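Local coordinates for enoyl-CoA hydratase/isomerase family protein (Ruegeria pomeroyi, PDB 3L3S), which probably acts as a hydro-lyase on acyl-CoA substrates in fatty acid metabolism, as a trimer-forming member of the crotonase superfamily, at residues F63-D68 with I114-G119; T107-E112 with Q121-C126; A129-A134 with G183-I188; F137-V142 with E166-G171. One frame throughout, in Å; residues are numbered along the deposited sequence.

Contact 1 of 4, residues F63-D68 with I114-G119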
loop_
_atom_site.group_PDB
_atom_site.type_symbol
_atom_site.label_atom_id
_atom_site.label_comp_id
_atom_site.label_asym_id
_atom_site.label_seq_id
_atom_site.Cartn_x
_atom_site.Cartn_y
_atom_site.Cartn_z
ATOM N N PHE B 63 -2.685 -23.165 -12.185
ATOM C CA PHE B 63 -3.927 -22.619 -11.635
ATOM C C PHE B 63 -4.759 -22.139 -12.822
ATOM O O PHE B 63 -5.920 -22.512 -12.956
ATOM C CB PHE B 63 -3.667 -21.459 -10.660
ATOM C CG PHE B 63 -4.926 -20.754 -10.190
ATOM C CD1 PHE B 63 -5.854 -21.412 -9.356
ATOM C CD2 PHE B 63 -5.200 -19.435 -10.597
ATOM C CE1 PHE B 63 -7.046 -20.764 -8.930
ATOM C CE2 PHE B 63 -6.379 -18.774 -10.186
ATOM C CZ PHE B 63 -7.309 -19.441 -9.348
ATOM N N CYS B 64 -4.132 -21.315 -13.661
ATOM C CA CYS B 64 -4.733 -20.743 -14.857
ATOM C C CYS B 64 -3.634 -20.031 -15.643
ATOM O O CYS B 64 -2.901 -19.196 -15.101
ATOM C CB CYS B 64 -5.861 -19.771 -14.492
ATOM S SG CYS B 64 -6.649 -18.983 -15.881
ATOM N N ALA B 65 -3.516 -20.387 -16.922
ATOM C CA ALA B 65 -2.506 -19.821 -17.810
ATOM C C ALA B 65 -2.906 -18.466 -18.386
ATOM O O ALA B 65 -2.060 -17.706 -18.869
ATOM C CB ALA B 65 -2.174 -20.811 -18.936
ATOM N N GLY B 66 -4.183 -18.133 -18.233
ATOM C CA GLY B 66 -4.698 -16.884 -18.756
ATOM C C GLY B 66 -5.481 -17.199 -20.005
ATOM O O GLY B 66 -5.978 -18.314 -20.146
ATOM N N HIS B 67 -5.574 -16.234 -20.918
ATOM C CA HIS B 67 -6.294 -16.415 -22.185
ATOM C C HIS B 67 -5.560 -17.424 -23.063
ATOM O O HIS B 67 -4.321 -17.488 -23.025
ATOM C CB HIS B 67 -6.381 -15.093 -22.966
ATOM C CG HIS B 67 -6.979 -13.953 -22.199
ATOM N ND1 HIS B 67 -6.226 -12.891 -21.743
ATOM C CD2 HIS B 67 -8.257 -13.689 -21.838
ATOM C CE1 HIS B 67 -7.015 -12.024 -21.135
ATOM N NE2 HIS B 67 -8.252 -12.485 -21.178
ATOM N N ASP B 68 -6.298 -18.260 -23.795
ATOM C CA ASP B 68 -5.616 -19.189 -24.690
ATOM C C ASP B 68 -5.335 -18.478 -25.992
ATOM O O ASP B 68 -6.183 -17.744 -26.520
ATOM C CB ASP B 68 -6.352 -20.525 -24.921
ATOM C CG ASP B 68 -7.669 -20.383 -25.641
ATOM O OD1 ASP B 68 -8.360 -19.363 -25.444
ATOM O OD2 ASP B 68 -8.012 -21.317 -26.397
ATOM N N ILE B 114 1.048 -22.777 -11.042
ATOM C CA ILE B 114 1.353 -21.484 -11.643
ATOM C C ILE B 114 0.137 -20.656 -12.083
ATOM O O ILE B 114 -0.798 -21.156 -12.720
ATOM C CB ILE B 114 2.459 -21.593 -12.761
ATOM C CG1 ILE B 114 2.855 -20.198 -13.292
ATOM C CG2 ILE B 114 2.030 -22.539 -13.864
ATOM C CD1 ILE B 114 4.027 -20.174 -14.283
ATOM N N ALA B 115 0.145 -19.401 -11.645
ATOM C CA ALA B 115 -0.900 -18.431 -11.973
ATOM C C ALA B 115 -0.212 -17.384 -12.849
ATOM O O ALA B 115 0.590 -16.571 -12.371
ATOM C CB ALA B 115 -1.462 -17.810 -10.700
ATOM N N THR B 116 -0.466 -17.478 -14.148
ATOM C CA THR B 116 0.150 -16.571 -15.118
ATOM C C THR B 116 -0.821 -15.752 -15.954
ATOM O O THR B 116 -1.889 -16.231 -16.337
ATOM C CB THR B 116 1.193 -17.306 -16.035
ATOM O OG1 THR B 116 1.326 -16.625 -17.288
ATOM C CG2 THR B 116 0.802 -18.743 -16.296
ATOM N N ALA B 117 -0.403 -14.513 -16.233
ATOM C CA ALA B 117 -1.131 -13.529 -17.035
ATOM C C ALA B 117 -2.523 -13.283 -16.467
ATOM O O ALA B 117 -2.639 -12.981 -15.277
ATOM C CB ALA B 117 -1.173 -13.970 -18.513
ATOM N N ALA B 118 -3.569 -13.480 -17.275
ATOM C CA ALA B 118 -4.955 -13.297 -16.829
ATOM C C ALA B 118 -5.345 -14.297 -15.733
ATOM O O ALA B 118 -6.357 -14.126 -15.057
ATOM C CB ALA B 118 -5.918 -13.363 -18.012
ATOM N N GLY B 119 -4.484 -15.300 -15.545
ATOM C CA GLY B 119 -4.661 -16.314 -14.524
ATOM C C GLY B 119 -4.264 -15.775 -13.166
ATOM O O GLY B 119 -4.812 -16.194 -12.137
HETATM O O HOH W 1 -3.758 -13.950 -20.415
#
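His-67 lays one face of its imidazole over Ala-118, with the CB methyl 3.9 Å from the ring centroid and shifted toward the rim at CE1. A chi1 of -55° sets CG anti to the carbonyl carbon, which swings the ring over the start of helix 118-124; Phe-90 of helix 84-101 meets the same imidazole edge to face. The small methyl of Ala-118 lets the imidazole lie close over the helix start. At the other end of the contact, Phe-63 turns its ring edge to the helix: Gly-119 O lies in the ring plane, 3.6 Å from CE2, where the C-H groups carry a slight positive charge.

Between these rings the two chains pair briefly as parallel strands, at Cys-64 and Ala-115. Thr-116 N donates to Cys-64 O at 3.1 Å and Phe-63 N to Ile-114 O. Gly-119 CA also points its hydrogen almost straight at Cys-64 O, at 3.4 Å; any CB here would run into that oxygen. Gly-66 is also constrained: a side chain would collide with Ala-118 N, and its backbone angles disfavour any CB. The short side chain of Cys-64 sets SG beside Gly-119 CA, at 3.6 Å.

One water accepts hydrogen bonds from His-67 N, at 3.0 Å, and from Ala-118 N, at 3.2 Å. Two backbone N-H groups converging on one oxygen, one from the loop after a strand and one from the first turn of a helix, are consistent with the oxyanion hole of the crotonase superfamily, which receives the thioester oxygen of an acyl-CoA.

Contact 2 of 4, residues T107-E112 with Q121-C126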
loop_
_atom_site.group_PDB
_atom_site.type_symbol
_atom_site.label_atom_id
_atom_site.label_comp_id
_atom_site.label_asym_id
_atom_site.label_seq_id
_atom_site.Cartn_x
_atom_site.Cartn_y
_atom_site.Cartn_z
ATOM N N THR B 107 -15.006 -14.044 -2.074
ATOM C CA THR B 107 -14.426 -14.853 -3.145
ATOM C C THR B 107 -13.020 -15.307 -2.726
ATOM O O THR B 107 -12.197 -14.501 -2.288
ATOM C CB THR B 107 -14.392 -14.080 -4.475
ATOM O OG1 THR B 107 -13.587 -12.907 -4.323
ATOM C CG2 THR B 107 -15.821 -13.657 -4.896
ATOM N N ILE B 108 -12.786 -16.614 -2.778
ATOM C CA ILE B 108 -11.504 -17.207 -2.375
ATOM C C ILE B 108 -10.887 -18.043 -3.491
ATOM O O ILE B 108 -11.532 -18.926 -4.049
ATOM C CB ILE B 108 -11.666 -18.128 -1.115
ATOM C CG1 ILE B 108 -12.281 -17.352 0.056
ATOM C CG2 ILE B 108 -10.302 -18.701 -0.680
ATOM C CD1 ILE B 108 -12.968 -18.209 1.088
ATOM N N ALA B 109 -9.611 -17.792 -3.757
ATOM C CA ALA B 109 -8.870 -18.530 -4.763
ATOM C C ALA B 109 -7.954 -19.581 -4.121
ATOM O O ALA B 109 -7.230 -19.283 -3.165
ATOM C CB ALA B 109 -8.071 -17.574 -5.616
ATOM N N LEU B 110 -8.044 -20.817 -4.612
ATOM C CA LEU B 110 -7.221 -21.945 -4.144
ATOM C C LEU B 110 -6.194 -22.221 -5.257
ATOM O O LEU B 110 -6.546 -22.716 -6.338
ATOM C CB LEU B 110 -8.112 -23.169 -3.888
ATOM C CG LEU B 110 -7.710 -24.387 -3.041
ATOM C CD1 LEU B 110 -8.969 -25.194 -2.772
ATOM C CD2 LEU B 110 -6.667 -25.273 -3.696
ATOM N N VAL B 111 -4.935 -21.884 -4.977
ATOM C CA VAL B 111 -3.820 -22.025 -5.925
ATOM C C VAL B 111 -2.804 -23.110 -5.539
ATOM O O VAL B 111 -2.161 -23.014 -4.491
ATOM C CB VAL B 111 -3.107 -20.644 -6.102
ATOM C CG1 VAL B 111 -1.929 -20.716 -7.051
ATOM C CG2 VAL B 111 -4.097 -19.623 -6.616
ATOM N N GLU B 112 -2.639 -24.103 -6.424
ATOM C CA GLU B 112 -1.707 -25.232 -6.233
ATOM C C GLU B 112 -0.508 -25.176 -7.186
ATOM O O GLU B 112 0.496 -25.870 -6.967
ATOM C CB GLU B 112 -2.421 -26.576 -6.458
ATOM C CG GLU B 112 -3.520 -26.915 -5.465
ATOM C CD GLU B 112 -4.423 -28.046 -5.925
ATOM O OE1 GLU B 112 -4.732 -28.128 -7.130
ATOM O OE2 GLU B 112 -4.851 -28.848 -5.068
ATOM N N GLN B 121 -4.544 -12.539 -12.600
ATOM C CA GLN B 121 -5.581 -11.511 -12.457
ATOM C C GLN B 121 -6.825 -12.071 -11.751
ATOM O O GLN B 121 -7.357 -11.428 -10.847
ATOM C CB GLN B 121 -5.962 -10.969 -13.841
ATOM C CG GLN B 121 -7.124 -9.986 -13.893
ATOM C CD GLN B 121 -7.360 -9.402 -15.272
ATOM O OE1 GLN B 121 -6.906 -9.935 -16.294
ATOM N NE2 GLN B 121 -8.069 -8.287 -15.309
ATOM N N LEU B 122 -7.248 -13.274 -12.158
ATOM C CA LEU B 122 -8.414 -13.979 -11.604
ATOM C C LEU B 122 -8.234 -14.190 -10.116
ATOM O O LEU B 122 -9.157 -13.972 -9.320
ATOM C CB LEU B 122 -8.584 -15.348 -12.282
ATOM C CG LEU B 122 -9.801 -16.221 -11.921
ATOM C CD1 LEU B 122 -11.080 -15.616 -12.492
ATOM C CD2 LEU B 122 -9.603 -17.643 -12.450
HETATM N N MSE B 123 -7.012 -14.585 -9.765
HETATM C CA MSE B 123 -6.607 -14.832 -8.395
HETATM C C MSE B 123 -6.551 -13.488 -7.647
HETATM O O MSE B 123 -7.107 -13.359 -6.561
HETATM C CB MSE B 123 -5.234 -15.505 -8.389
HETATM C CG MSE B 123 -4.856 -16.118 -7.075
HETATM SE SE MSE B 123 -2.958 -15.938 -6.693
HETATM C CE MSE B 123 -3.017 -14.007 -6.512
ATOM N N ALA B 124 -5.930 -12.489 -8.274
ATOM C CA ALA B 124 -5.801 -11.152 -7.704
ATOM C C ALA B 124 -7.144 -10.452 -7.505
ATOM O O ALA B 124 -7.277 -9.655 -6.586
ATOM C CB ALA B 124 -4.881 -10.302 -8.544
ATOM N N ALA B 125 -8.138 -10.807 -8.326
ATOM C CA ALA B 125 -9.492 -10.238 -8.246
ATOM C C ALA B 125 -10.308 -10.842 -7.101
ATOM O O ALA B 125 -11.324 -10.281 -6.694
ATOM C CB ALA B 125 -10.228 -10.403 -9.573
ATOM N N CYS B 126 -9.862 -11.984 -6.581
ATOM C CA CYS B 126 -10.538 -12.622 -5.451
ATOM C C CYS B 126 -10.175 -11.879 -4.157
ATOM O O CYS B 126 -9.118 -11.251 -4.089
ATOM C CB CYS B 126 -10.159 -14.101 -5.333
ATOM S SG CYS B 126 -10.769 -15.167 -6.679
#
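Val-111 and Met-123, present as selenomethionine, cross their side chains at about a right angle, with Val-111 CG2 3.6 Å from Met-123 CG. Met-123 starts with CG anti to its backbone N (chi1 -165°) and then bends at both following torsions, so that CG rests on the strand while the selenium curls past the same valine methyl. Ala-109 CB completes the surface under this chain, 3.8 Å from CG; a short residue suits the spot because it must also accommodate Cys-126, whose SG lies 3.8 Å from the same methyl.

The CB of Cys-126 packs near Thr-107, whose hydroxyl takes the crowded position between backbone N and carbonyl carbon (chi1 61°). That rotamer brings OG1 within 3.3 Å of Cys-126 CA and lets it accept a hydrogen bond from Asp-127 N, which gives the buried hydroxyl oxygen a polar partner. Arg-162 of the second subunit donates to Met-123 O and Cys-126 O, so the trimer interface reaches this segment too.

The chain leaves strand 107-111, passes through strand 114-116 and helix 118-124, and returns as strand 128-131, the parallel neighbour of 107-111. Two strands, one in each sheet, followed by a buried helix that packs back on the first of them form the beta-beta-alpha unit whose repetition builds the spiral of the crotonase fold.

Contact 3 of 4, residues A129-A134 with G183-I188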
loop_
_atom_site.group_PDB
_atom_site.type_symbol
_atom_site.label_atom_id
_atom_site.label_comp_id
_atom_site.label_asym_id
_atom_site.label_seq_id
_atom_site.Cartn_x
_atom_site.Cartn_y
_atom_site.Cartn_z
ATOM N N ALA B 129 -6.713 -15.410 -1.135
ATOM C CA ALA B 129 -5.941 -16.339 -1.960
ATOM C C ALA B 129 -5.005 -17.161 -1.082
ATOM O O ALA B 129 -4.248 -16.612 -0.275
ATOM C CB ALA B 129 -5.144 -15.590 -3.027
ATOM N N TYR B 130 -5.113 -18.481 -1.199
ATOM C CA TYR B 130 -4.293 -19.413 -0.422
ATOM C C TYR B 130 -3.522 -20.332 -1.359
ATOM O O TYR B 130 -4.093 -20.953 -2.268
ATOM C CB TYR B 130 -5.167 -20.220 0.554
ATOM C CG TYR B 130 -5.864 -19.348 1.572
ATOM C CD1 TYR B 130 -5.234 -19.005 2.788
ATOM C CD2 TYR B 130 -7.118 -18.760 1.282
ATOM C CE1 TYR B 130 -5.829 -18.079 3.689
ATOM C CE2 TYR B 130 -7.720 -17.838 2.166
ATOM C CZ TYR B 130 -7.067 -17.494 3.364
ATOM O OH TYR B 130 -7.611 -16.524 4.178
ATOM N N ALA B 131 -2.220 -20.400 -1.134
ATOM C CA ALA B 131 -1.353 -21.210 -1.967
ATOM C C ALA B 131 -0.545 -22.282 -1.256
ATOM O O ALA B 131 -0.426 -22.291 -0.028
ATOM C CB ALA B 131 -0.430 -20.304 -2.771
ATOM N N SER B 132 -0.048 -23.221 -2.060
ATOM C CA SER B 132 0.811 -24.320 -1.610
ATOM C C SER B 132 2.224 -23.788 -1.874
ATOM O O SER B 132 2.361 -22.788 -2.581
ATOM C CB SER B 132 0.543 -25.584 -2.455
ATOM O OG SER B 132 1.210 -25.565 -3.714
ATOM N N PRO B 133 3.283 -24.416 -1.301
ATOM C CA PRO B 133 4.641 -23.908 -1.563
ATOM C C PRO B 133 5.133 -23.944 -3.007
ATOM O O PRO B 133 5.907 -23.076 -3.406
ATOM C CB PRO B 133 5.503 -24.767 -0.653
ATOM C CG PRO B 133 4.639 -24.931 0.519
ATOM C CD PRO B 133 3.320 -25.308 -0.126
ATOM N N ALA B 134 4.622 -24.889 -3.796
ATOM C CA ALA B 134 4.996 -25.047 -5.207
ATOM C C ALA B 134 4.383 -24.010 -6.164
ATOM O O ALA B 134 4.733 -23.968 -7.349
ATOM C CB ALA B 134 4.645 -26.443 -5.675
ATOM N N GLY B 183 1.979 -9.740 -0.441
ATOM C CA GLY B 183 0.550 -9.590 -0.247
ATOM C C GLY B 183 -0.260 -10.083 -1.427
ATOM O O GLY B 183 -1.401 -9.675 -1.607
ATOM N N LEU B 184 0.338 -10.953 -2.236
ATOM C CA LEU B 184 -0.319 -11.522 -3.413
ATOM C C LEU B 184 -1.233 -12.663 -2.968
ATOM O O LEU B 184 -2.278 -12.895 -3.572
ATOM C CB LEU B 184 0.738 -11.976 -4.422
ATOM C CG LEU B 184 0.466 -12.371 -5.875
ATOM C CD1 LEU B 184 -0.396 -11.324 -6.609
ATOM C CD2 LEU B 184 1.805 -12.545 -6.576
ATOM N N ILE B 185 -0.823 -13.356 -1.902
ATOM C CA ILE B 185 -1.605 -14.433 -1.292
ATOM C C ILE B 185 -1.704 -14.142 0.211
ATOM O O ILE B 185 -0.932 -13.334 0.732
ATOM C CB ILE B 185 -1.007 -15.854 -1.551
ATOM C CG1 ILE B 185 0.488 -15.888 -1.214
ATOM C CG2 ILE B 185 -1.311 -16.294 -2.985
ATOM C CD1 ILE B 185 1.147 -17.245 -1.245
ATOM N N ASN B 186 -2.633 -14.812 0.897
ATOM C CA ASN B 186 -2.856 -14.612 2.334
ATOM C C ASN B 186 -2.058 -15.497 3.291
ATOM O O ASN B 186 -1.642 -15.030 4.361
ATOM C CB ASN B 186 -4.343 -14.744 2.667
ATOM C CG ASN B 186 -5.184 -13.633 2.062
ATOM O OD1 ASN B 186 -5.442 -12.610 2.703
ATOM N ND2 ASN B 186 -5.615 -13.828 0.824
ATOM N N ARG B 187 -1.863 -16.767 2.922
ATOM C CA ARG B 187 -1.143 -17.727 3.757
ATOM C C ARG B 187 -0.630 -18.883 2.909
ATOM O O ARG B 187 -1.250 -19.240 1.909
ATOM C CB ARG B 187 -2.082 -18.251 4.858
ATOM C CG ARG B 187 -1.416 -18.844 6.086
ATOM C CD ARG B 187 -2.448 -19.127 7.185
ATOM N NE ARG B 187 -1.832 -19.808 8.327
ATOM C CZ ARG B 187 -2.495 -20.392 9.324
ATOM N NH1 ARG B 187 -3.826 -20.387 9.356
ATOM N NH2 ARG B 187 -1.821 -21.029 10.273
ATOM N N ILE B 188 0.529 -19.425 3.282
ATOM C CA ILE B 188 1.117 -20.579 2.588
ATOM C C ILE B 188 0.844 -21.792 3.461
ATOM O O ILE B 188 1.161 -21.795 4.649
ATOM C CB ILE B 188 2.662 -20.481 2.400
ATOM C CG1 ILE B 188 3.047 -19.300 1.504
ATOM C CG2 ILE B 188 3.193 -21.761 1.741
ATOM C CD1 ILE B 188 4.542 -19.002 1.525
#
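Tyr-130 presents the edge of its ring to Arg-187, whose CB lies near the ring plane 3.8 Å from CD1, while Asn-186 CB comes in obliquely, 3.8 Å from CE1. The ring of His-197, in helix 194-207, meets the phenol with the planes inclined at about 55°. This is the outer border of the main sheet of the crotonase fold, where strand 187-188 is added in parallel to strand 128-131. With CG anti to its carbonyl carbon (chi1 -62°), Tyr-130 extends along the incoming segment toward the trimer interface, and its OH bonds to Glu-166 of the second subunit. A phenylalanine here would probably leave that glutamate of the second subunit without its phenolic partner at this interface.

Pairing of the backbones is strong at one end only: Asn-186 N donates to Ala-129 O at 2.7 Å, whereas Ala-131 N to Arg-187 O, at 3.4 Å, is weak. On the opposite side of the sheet from Tyr-130, Ile-185 covers two alanines, CG2 against Ala-129 CB and CD1 against Ala-131 CB. These small residues let the branched chain lie close, and Met-123 closes over it. Of the Arg-187 side chain, CB meets Tyr-130, while the extended remainder leads away. Where the chain has left strand 128-131, Pro-133 meets Ile-188, whose CG2, anti to its N, comes within 3.7 Å of Pro-133 CG.

Contact 4 of 4, residues F137-V142 with E166-G171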
loop_
_atom_site.group_PDB
_atom_site.type_symbol
_atom_site.label_atom_id
_atom_site.label_comp_id
_atom_site.label_asym_id
_atom_site.label_seq_id
_atom_site.Cartn_x
_atom_site.Cartn_y
_atom_site.Cartn_z
ATOM N N PHE B 137 4.128 -17.533 -9.610
ATOM C CA PHE B 137 3.339 -16.398 -10.087
ATOM C C PHE B 137 4.077 -15.628 -11.166
ATOM O O PHE B 137 5.260 -15.311 -11.019
ATOM C CB PHE B 137 2.990 -15.481 -8.896
ATOM C CG PHE B 137 2.384 -16.216 -7.725
ATOM C CD1 PHE B 137 0.999 -16.436 -7.660
ATOM C CD2 PHE B 137 3.204 -16.778 -6.726
ATOM C CE1 PHE B 137 0.432 -17.211 -6.615
ATOM C CE2 PHE B 137 2.653 -17.557 -5.684
ATOM C CZ PHE B 137 1.272 -17.773 -5.624
ATOM N N CYS B 138 3.358 -15.267 -12.223
ATOM C CA CYS B 138 3.985 -14.580 -13.335
ATOM C C CYS B 138 3.084 -13.651 -14.124
ATOM O O CYS B 138 1.858 -13.767 -14.096
ATOM C CB CYS B 138 4.559 -15.637 -14.293
ATOM S SG CYS B 138 5.542 -15.014 -15.652
ATOM N N LEU B 139 3.749 -12.714 -14.803
ATOM C CA LEU B 139 3.167 -11.740 -15.728
ATOM C C LEU B 139 4.200 -11.775 -16.887
ATOM O O LEU B 139 5.082 -10.923 -16.959
ATOM C CB LEU B 139 3.048 -10.334 -15.106
ATOM C CG LEU B 139 1.989 -10.010 -14.043
ATOM C CD1 LEU B 139 1.975 -8.514 -13.757
ATOM C CD2 LEU B 139 0.612 -10.466 -14.487
ATOM N N PRO B 140 4.065 -12.749 -17.830
ATOM C CA PRO B 140 4.963 -12.959 -18.977
ATOM C C PRO B 140 4.843 -12.200 -20.304
ATOM O O PRO B 140 5.466 -12.612 -21.284
ATOM C CB PRO B 140 4.814 -14.455 -19.208
ATOM C CG PRO B 140 3.333 -14.633 -19.061
ATOM C CD PRO B 140 2.961 -13.739 -17.880
ATOM N N GLY B 141 4.092 -11.102 -20.331
ATOM C CA GLY B 141 3.897 -10.333 -21.560
ATOM C C GLY B 141 5.082 -9.844 -22.375
ATOM O O GLY B 141 5.091 -9.986 -23.602
ATOM N N VAL B 142 6.081 -9.286 -21.694
ATOM C CA VAL B 142 7.293 -8.761 -22.329
ATOM C C VAL B 142 8.097 -9.786 -23.143
ATOM O O VAL B 142 8.699 -9.446 -24.164
ATOM C CB VAL B 142 8.211 -8.080 -21.291
ATOM C CG1 VAL B 142 7.630 -6.736 -20.891
ATOM C CG2 VAL B 142 8.392 -8.965 -20.062
ATOM N N GLU B 166 8.092 -4.635 -11.112
ATOM C CA GLU B 166 9.127 -5.610 -11.414
ATOM C C GLU B 166 8.558 -6.826 -12.137
ATOM O O GLU B 166 9.185 -7.322 -13.064
ATOM C CB GLU B 166 9.924 -6.028 -10.173
ATOM C CG GLU B 166 11.323 -6.585 -10.542
ATOM C CD GLU B 166 12.016 -7.341 -9.419
ATOM O OE1 GLU B 166 11.371 -8.182 -8.753
ATOM O OE2 GLU B 166 13.224 -7.103 -9.216
HETATM N N MSE B 167 7.339 -7.240 -11.774
HETATM C CA MSE B 167 6.689 -8.391 -12.400
HETATM C C MSE B 167 6.383 -8.116 -13.861
HETATM O O MSE B 167 6.742 -8.902 -14.738
HETATM C CB MSE B 167 5.376 -8.760 -11.704
HETATM C CG MSE B 167 5.476 -9.198 -10.284
HETATM SE SE MSE B 167 3.799 -10.019 -9.741
HETATM C CE MSE B 167 4.138 -11.825 -10.384
ATOM N N ALA B 168 5.761 -6.965 -14.102
ATOM C CA ALA B 168 5.360 -6.532 -15.433
ATOM C C ALA B 168 6.524 -6.257 -16.380
ATOM O O ALA B 168 6.478 -6.665 -17.535
ATOM C CB ALA B 168 4.464 -5.326 -15.325
ATOM N N LEU B 169 7.580 -5.614 -15.876
ATOM C CA LEU B 169 8.757 -5.295 -16.688
ATOM C C LEU B 169 9.704 -6.464 -16.985
ATOM O O LEU B 169 10.141 -6.610 -18.130
ATOM C CB LEU B 169 9.555 -4.132 -16.089
ATOM C CG LEU B 169 8.969 -2.716 -16.026
ATOM C CD1 LEU B 169 10.056 -1.771 -15.539
ATOM C CD2 LEU B 169 8.437 -2.255 -17.363
ATOM N N THR B 170 10.001 -7.298 -15.981
ATOM C CA THR B 170 10.913 -8.433 -16.175
ATOM C C THR B 170 10.270 -9.729 -16.668
ATOM O O THR B 170 10.952 -10.553 -17.264
ATOM C CB THR B 170 11.741 -8.757 -14.916
ATOM O OG1 THR B 170 10.896 -9.309 -13.906
ATOM C CG2 THR B 170 12.419 -7.520 -14.385
ATOM N N GLY B 171 8.984 -9.926 -16.364
ATOM C CA GLY B 171 8.262 -11.127 -16.775
ATOM C C GLY B 171 8.683 -12.431 -16.105
ATOM O O GLY B 171 8.334 -13.525 -16.571
#
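Pro-140 and Gly-171 bring their CA atoms to 4.4 Å where the chain leaving strand 137-138 passes the C-terminal end of helix 161-170. In this part of the crotonase fold the helix packs, through apolar side chains, against the edge strand of the small three-stranded sheet and the loop that follows it. Gly-171, the first residue to leave helical geometry, has a phi of 69° that favours glycine, and its CA lies 3.2 Å from Leu-139 O in a C-H...O contact; a side chain there would also strike Val-142.

Leu-139 crosses Met-167, a selenomethionine in the crystal, at about a right angle, its CD1 4.0 Å from Met-167 CB and close to Ala-168 as well. Met-167 holds CG anti to its carbonyl carbon and bends at chi3, which turns the terminal methyl back to the strand, with CE 3.7 Å from Phe-137 O. A flexible, unbranched chain suits this reach past the leucine.

Val-142 sets its two methyls against carbonyls of the last helical turn: CG1 lies 3.5 Å from Ala-168 O and CG2 lies 3.5 Å from Leu-169 O. Its chi1 of -74° puts CG2 between N and the carbonyl carbon, facing the turn at Gly-171. An alanine here would probably open a gap over the carbonyls of Ala-168 and Leu-169 and thin the packing toward Arg-208 of the third subunit.

Within the helix, Thr-170 N and Thr-170 OG1 grip Glu-166 O from the two sides of its carbonyl plane, OG1 at 2.8 Å.

Helix 118-124 ties the contacts together. Contact 1 uses its first turn and contact 2 its later part, with centres 11 Å apart; Phe-63 bridges them, its CD1 lying 3.7 Å from Val-111 CG2. Contact 3 continues the main sheet from contact 2 through Val-111 N and Tyr-130 O, 3.0 Å apart. Contact 4 extends the small sheet of contact 1, Cys-138 N lying 3.1 Å from Ala-115 O, so strand 137-138 flanks the strand that leads into the probable oxyanion hole. Phe-137 of contact 4 reaches contacts 2 and 3. Between subunits, contact 3 of one chain meets contact 4 of the next where Tyr-130 OH bonds to Glu-166 of the neighbouring subunit.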